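Local coordinates for protein 4-alpha-glucanotransferase (PDB 1TZ7) that is an amylomaltase, also called disproportionating enzyme or D-enzyme, a glucanotransferase built around an eight-stranded parallel beta-barrel, at residues F84-E95 with V201-K211. Residues are numbered along the deposited sequence; the frame is centred on the assembly and turned at random.
Sequences FAGNYVLIDPEE and VQFVFFKQWEK
Two glutamines of segment 201-211 each read the backbone of an irregular loop with both ends of the amide. Gln202 OE1 accepts from Gly86 N at 2.8 Å, in the carbonyl plane and on a lone pair, while its NE2 returns a longer bond of 3.3 Å to Gly86 O. Gln208 repeats the scheme at Asp92: OE1 takes Asp92 N at 2.9 Å, and NE2 gives to Asp92 O at 3.0 Å. A third bond, 2.7 Å from Gln208 NE2 to the anti side of Glu95 OE2, fixes the amide's rotation further. Between these grips lies apolar packing. With Phe205 CG anti to the backbone N (chi1 175°), its ring reaches Gly86, whose CA sits over the centre, a CH-pi contact 3.6 Å from the centroid; Leu90 CB and Ile91 CG1 meet the ring's edge. Ile91 lies across Val204 at about a right angle, its CG2 3.7 Å from Val204 CG1. In the enzyme's (beta/alpha)8 barrel, segment 84-95 belongs to the long connection after strand 60-62, and helix 192-218 leads through a short link into strand 222-227. Further out, Glu95 OE1 forms a salt bridge with Lys211 NZ at 3.3 Å, its hydrogen bond weak. The side chain of Asp92 turns to Glu94 N, capping the short helix that carries Glu95. Lys124 donates to the carbonyls of Val89 and Ile91, and Trp151 packs against Ala85 and Gln202.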
loop_
_atom_site.group_PDB
_atom_site.type_symbol
_atom_site.label_atom_id
_atom_site.label_comp_id
_atom_site.label_asym_id
_atom_site.label_seq_id
_atom_site.Cartn_x
_atom_site.Cartn_y
_atom_site.Cartn_z
ATOM N N PHE A 84 3.034 8.860 6.223
ATOM C CA PHE A 84 2.018 9.892 6.020
ATOM C C PHE A 84 2.133 10.544 4.634
ATOM O O PHE A 84 1.127 10.844 3.996
ATOM C CB PHE A 84 2.131 10.958 7.113
ATOM C CG PHE A 84 1.646 10.498 8.454
ATOM C CD1 PHE A 84 2.452 9.706 9.266
ATOM C CD2 PHE A 84 0.374 10.847 8.909
ATOM C CE1 PHE A 84 2.000 9.272 10.514
ATOM C CE2 PHE A 84 -0.079 10.414 10.155
ATOM C CZ PHE A 84 0.737 9.627 10.956
ATOM N N ALA A 85 3.361 10.747 4.175
ATOM C CA ALA A 85 3.609 11.525 2.962
ATOM C C ALA A 85 3.184 10.753 1.707
ATOM O O ALA A 85 3.008 9.540 1.742
ATOM C CB ALA A 85 5.078 11.904 2.875
ATOM N N GLY A 86 3.023 11.479 0.605
ATOM C CA GLY A 86 2.784 10.878 -0.688
ATOM C C GLY A 86 4.056 10.769 -1.523
ATOM O O GLY A 86 5.042 11.464 -1.274
ATOM N N ASN A 87 4.015 9.891 -2.520
ATOM C CA ASN A 87 5.181 9.566 -3.340
ATOM C C ASN A 87 5.235 10.469 -4.580
ATOM O O ASN A 87 4.351 10.410 -5.434
ATOM C CB ASN A 87 5.096 8.088 -3.769
ATOM C CG ASN A 87 6.407 7.549 -4.302
ATOM O OD1 ASN A 87 7.437 8.239 -4.295
ATOM N ND2 ASN A 87 6.378 6.304 -4.773
ATOM N N TYR A 88 6.277 11.301 -4.676
ATOM C CA TYR A 88 6.296 12.392 -5.661
ATOM C C TYR A 88 6.407 11.892 -7.116
ATOM O O TYR A 88 6.055 12.613 -8.047
ATOM C CB TYR A 88 7.424 13.402 -5.345
ATOM C CG TYR A 88 8.841 12.942 -5.710
ATOM C CD1 TYR A 88 9.359 13.155 -6.989
ATOM C CD2 TYR A 88 9.659 12.323 -4.764
ATOM C CE1 TYR A 88 10.655 12.746 -7.322
ATOM C CE2 TYR A 88 10.956 11.909 -5.085
ATOM C CZ TYR A 88 11.447 12.124 -6.364
ATOM O OH TYR A 88 12.728 11.720 -6.684
ATOM N N VAL A 89 6.885 10.658 -7.302
ATOM C CA VAL A 89 7.008 10.083 -8.652
ATOM C C VAL A 89 5.639 9.709 -9.247
ATOM O O VAL A 89 5.533 9.426 -10.443
ATOM C CB VAL A 89 7.939 8.829 -8.674
ATOM C CG1 VAL A 89 9.357 9.214 -8.295
ATOM C CG2 VAL A 89 7.411 7.737 -7.759
ATOM N N LEU A 90 4.598 9.715 -8.406
ATOM C CA LEU A 90 3.231 9.447 -8.864
ATOM C C LEU A 90 2.526 10.728 -9.331
ATOM O O LEU A 90 1.381 10.685 -9.761
ATOM C CB LEU A 90 2.413 8.800 -7.749
ATOM C CG LEU A 90 3.022 7.560 -7.096
ATOM C CD1 LEU A 90 2.104 7.039 -6.003
ATOM C CD2 LEU A 90 3.290 6.481 -8.127
ATOM N N ILE A 91 3.211 11.856 -9.242
ATOM C CA ILE A 91 2.620 13.128 -9.628
ATOM C C ILE A 91 2.541 13.248 -11.147
ATOM O O ILE A 91 3.479 12.886 -11.861
ATOM C CB ILE A 91 3.423 14.303 -9.033
ATOM C CG1 ILE A 91 3.156 14.407 -7.530
ATOM C CG2 ILE A 91 3.053 15.614 -9.732
ATOM C CD1 ILE A 91 4.086 15.365 -6.793
ATOM N N ASP A 92 1.410 13.751 -11.629
ATOM C CA ASP A 92 1.221 14.028 -13.046
ATOM C C ASP A 92 1.861 15.376 -13.404
ATOM O O ASP A 92 1.395 16.419 -12.963
ATOM C CB ASP A 92 -0.278 14.055 -13.376
ATOM C CG ASP A 92 -0.559 14.502 -14.798
ATOM O OD1 ASP A 92 0.305 14.293 -15.675
ATOM O OD2 ASP A 92 -1.619 15.069 -15.127
ATOM N N PRO A 93 2.928 15.345 -14.206
ATOM C CA PRO A 93 3.673 16.563 -14.549
ATOM C C PRO A 93 2.932 17.466 -15.542
ATOM O O PRO A 93 3.318 18.622 -15.718
ATOM C CB PRO A 93 4.965 16.018 -15.176
ATOM C CG PRO A 93 4.603 14.675 -15.708
ATOM C CD PRO A 93 3.502 14.145 -14.845
ATOM N N GLU A 94 1.888 16.941 -16.182
ATOM C CA GLU A 94 1.112 17.723 -17.149
ATOM C C GLU A 94 0.248 18.792 -16.460
ATOM O O GLU A 94 -0.143 19.773 -17.088
ATOM C CB GLU A 94 0.234 16.805 -18.010
ATOM C CG GLU A 94 0.959 16.229 -19.222
ATOM C CD GLU A 94 0.106 15.250 -20.012
ATOM O OE1 GLU A 94 0.667 14.529 -20.865
ATOM O OE2 GLU A 94 -1.119 15.204 -19.783
ATOM N N GLU A 95 -0.043 18.597 -15.172
ATOM C CA GLU A 95 -0.718 19.632 -14.378
ATOM C C GLU A 95 0.204 20.818 -14.139
ATOM O O GLU A 95 -0.244 21.963 -14.089
ATOM C CB GLU A 95 -1.204 19.071 -13.035
ATOM C CG GLU A 95 -2.390 19.843 -12.450
ATOM C CD GLU A 95 -2.515 19.708 -10.936
ATOM O OE1 GLU A 95 -3.526 20.189 -10.384
ATOM O OE2 GLU A 95 -1.610 19.128 -10.300
ATOM N N VAL A 201 5.876 20.006 -2.687
ATOM C CA VAL A 201 5.799 18.699 -3.343
ATOM C C VAL A 201 4.618 17.887 -2.787
ATOM O O VAL A 201 3.873 17.265 -3.539
ATOM C CB VAL A 201 7.125 17.889 -3.166
ATOM C CG1 VAL A 201 6.934 16.435 -3.585
ATOM C CG2 VAL A 201 8.245 18.528 -3.968
ATOM N N GLN A 202 4.457 17.910 -1.469
ATOM C CA GLN A 202 3.342 17.224 -0.820
ATOM C C GLN A 202 2.006 17.875 -1.180
ATOM O O GLN A 202 1.012 17.193 -1.382
ATOM C CB GLN A 202 3.533 17.221 0.695
ATOM C CG GLN A 202 4.656 16.319 1.168
ATOM C CD GLN A 202 4.526 14.916 0.636
ATOM O OE1 GLN A 202 3.534 14.249 0.889
ATOM N NE2 GLN A 202 5.523 14.468 -0.112
ATOM N N PHE A 203 2.000 19.200 -1.252
ATOM C CA PHE A 203 0.824 19.954 -1.691
ATOM C C PHE A 203 0.360 19.469 -3.073
ATOM O O PHE A 203 -0.810 19.130 -3.265
ATOM C CB PHE A 203 1.159 21.450 -1.737
ATOM C CG PHE A 203 0.077 22.307 -2.350
ATOM C CD1 PHE A 203 0.229 22.834 -3.630
ATOM C CD2 PHE A 203 -1.080 22.602 -1.644
ATOM C CE1 PHE A 203 -0.762 23.635 -4.194
ATOM C CE2 PHE A 203 -2.076 23.405 -2.210
ATOM C CZ PHE A 203 -1.912 23.915 -3.482
ATOM N N VAL A 204 1.287 19.429 -4.023
ATOM C CA VAL A 204 0.971 19.012 -5.384
ATOM C C VAL A 204 0.396 17.599 -5.399
ATOM O O VAL A 204 -0.560 17.325 -6.116
ATOM C CB VAL A 204 2.221 19.062 -6.304
ATOM C CG1 VAL A 204 1.918 18.421 -7.663
ATOM C CG2 VAL A 204 2.690 20.502 -6.487
ATOM N N PHE A 205 0.983 16.706 -4.602
ATOM C CA PHE A 205 0.554 15.310 -4.583
ATOM C C PHE A 205 -0.865 15.179 -4.042
ATOM O O PHE A 205 -1.705 14.512 -4.639
ATOM C CB PHE A 205 1.501 14.453 -3.736
ATOM C CG PHE A 205 1.043 13.024 -3.585
ATOM C CD1 PHE A 205 1.528 12.032 -4.430
ATOM C CD2 PHE A 205 0.111 12.676 -2.612
ATOM C CE1 PHE A 205 1.100 10.717 -4.302
ATOM C CE2 PHE A 205 -0.318 11.367 -2.480
ATOM C CZ PHE A 205 0.180 10.384 -3.328
ATOM N N PHE A 206 -1.116 15.814 -2.901
ATOM C CA PHE A 206 -2.358 15.621 -2.172
ATOM C C PHE A 206 -3.528 16.311 -2.876
ATOM O O PHE A 206 -4.664 15.859 -2.788
ATOM C CB PHE A 206 -2.219 16.137 -0.731
ATOM C CG PHE A 206 -1.693 15.102 0.237
ATOM C CD1 PHE A 206 -0.325 14.851 0.338
ATOM C CD2 PHE A 206 -2.562 14.378 1.040
ATOM C CE1 PHE A 206 0.160 13.896 1.227
ATOM C CE2 PHE A 206 -2.079 13.425 1.930
ATOM C CZ PHE A 206 -0.716 13.185 2.019
ATOM N N LYS A 207 -3.237 17.399 -3.576
ATOM C CA LYS A 207 -4.253 18.088 -4.372
ATOM C C LYS A 207 -4.645 17.257 -5.602
ATOM O O LYS A 207 -5.806 17.227 -5.991
ATOM C CB LYS A 207 -3.753 19.477 -4.806
ATOM C CG LYS A 207 -4.457 20.646 -4.098
ATOM C CD LYS A 207 -4.348 20.541 -2.563
ATOM C CE LYS A 207 -5.695 20.800 -1.877
ATOM N NZ LYS A 207 -5.746 22.138 -1.229
ATOM N N GLN A 208 -3.669 16.581 -6.201
ATOM C CA GLN A 208 -3.943 15.698 -7.323
ATOM C C GLN A 208 -4.737 14.456 -6.873
ATOM O O GLN A 208 -5.613 13.981 -7.589
ATOM C CB GLN A 208 -2.646 15.287 -8.013
ATOM C CG GLN A 208 -2.035 16.395 -8.881
ATOM C CD GLN A 208 -0.919 15.892 -9.784
ATOM O OE1 GLN A 208 -0.598 14.708 -9.782
ATOM N NE2 GLN A 208 -0.330 16.794 -10.557
ATOM N N TRP A 209 -4.432 13.944 -5.686
ATOM C CA TRP A 209 -5.166 12.808 -5.161
ATOM C C TRP A 209 -6.589 13.198 -4.748
ATOM O O TRP A 209 -7.521 12.426 -4.927
ATOM C CB TRP A 209 -4.450 12.172 -3.976
ATOM C CG TRP A 209 -5.176 10.980 -3.493
ATOM C CD1 TRP A 209 -6.077 10.926 -2.465
ATOM C CD2 TRP A 209 -5.117 9.662 -4.041
ATOM N NE1 TRP A 209 -6.564 9.650 -2.332
ATOM C CE2 TRP A 209 -5.989 8.853 -3.287
ATOM C CE3 TRP A 209 -4.400 9.072 -5.094
ATOM C CZ2 TRP A 209 -6.167 7.495 -3.551
ATOM C CZ3 TRP A 209 -4.580 7.725 -5.353
ATOM C CH2 TRP A 209 -5.451 6.952 -4.586
ATOM N N GLU A 210 -6.734 14.394 -4.189
ATOM C CA GLU A 210 -8.041 14.910 -3.790
ATOM C C GLU A 210 -8.968 14.982 -5.000
ATOM O O GLU A 210 -10.133 14.606 -4.920
ATOM C CB GLU A 210 -7.887 16.302 -3.157
ATOM C CG GLU A 210 -9.201 16.971 -2.768
ATOM C CD GLU A 210 -8.994 18.337 -2.132
ATOM O OE1 GLU A 210 -8.602 19.279 -2.853
ATOM O OE2 GLU A 210 -9.223 18.469 -0.914
ATOM N N LYS A 211 -8.433 15.458 -6.121
ATOM C CA LYS A 211 -9.195 15.574 -7.362
ATOM C C LYS A 211 -9.577 14.195 -7.907
ATOM O O LYS A 211 -10.693 13.990 -8.367
ATOM C CB LYS A 211 -8.375 16.340 -8.413
ATOM C CG LYS A 211 -9.210 17.059 -9.456
ATOM C CD LYS A 211 -8.327 17.764 -10.497
ATOM C CE LYS A 211 -7.848 19.133 -10.005
ATOM N NZ LYS A 211 -6.502 19.062 -9.370
#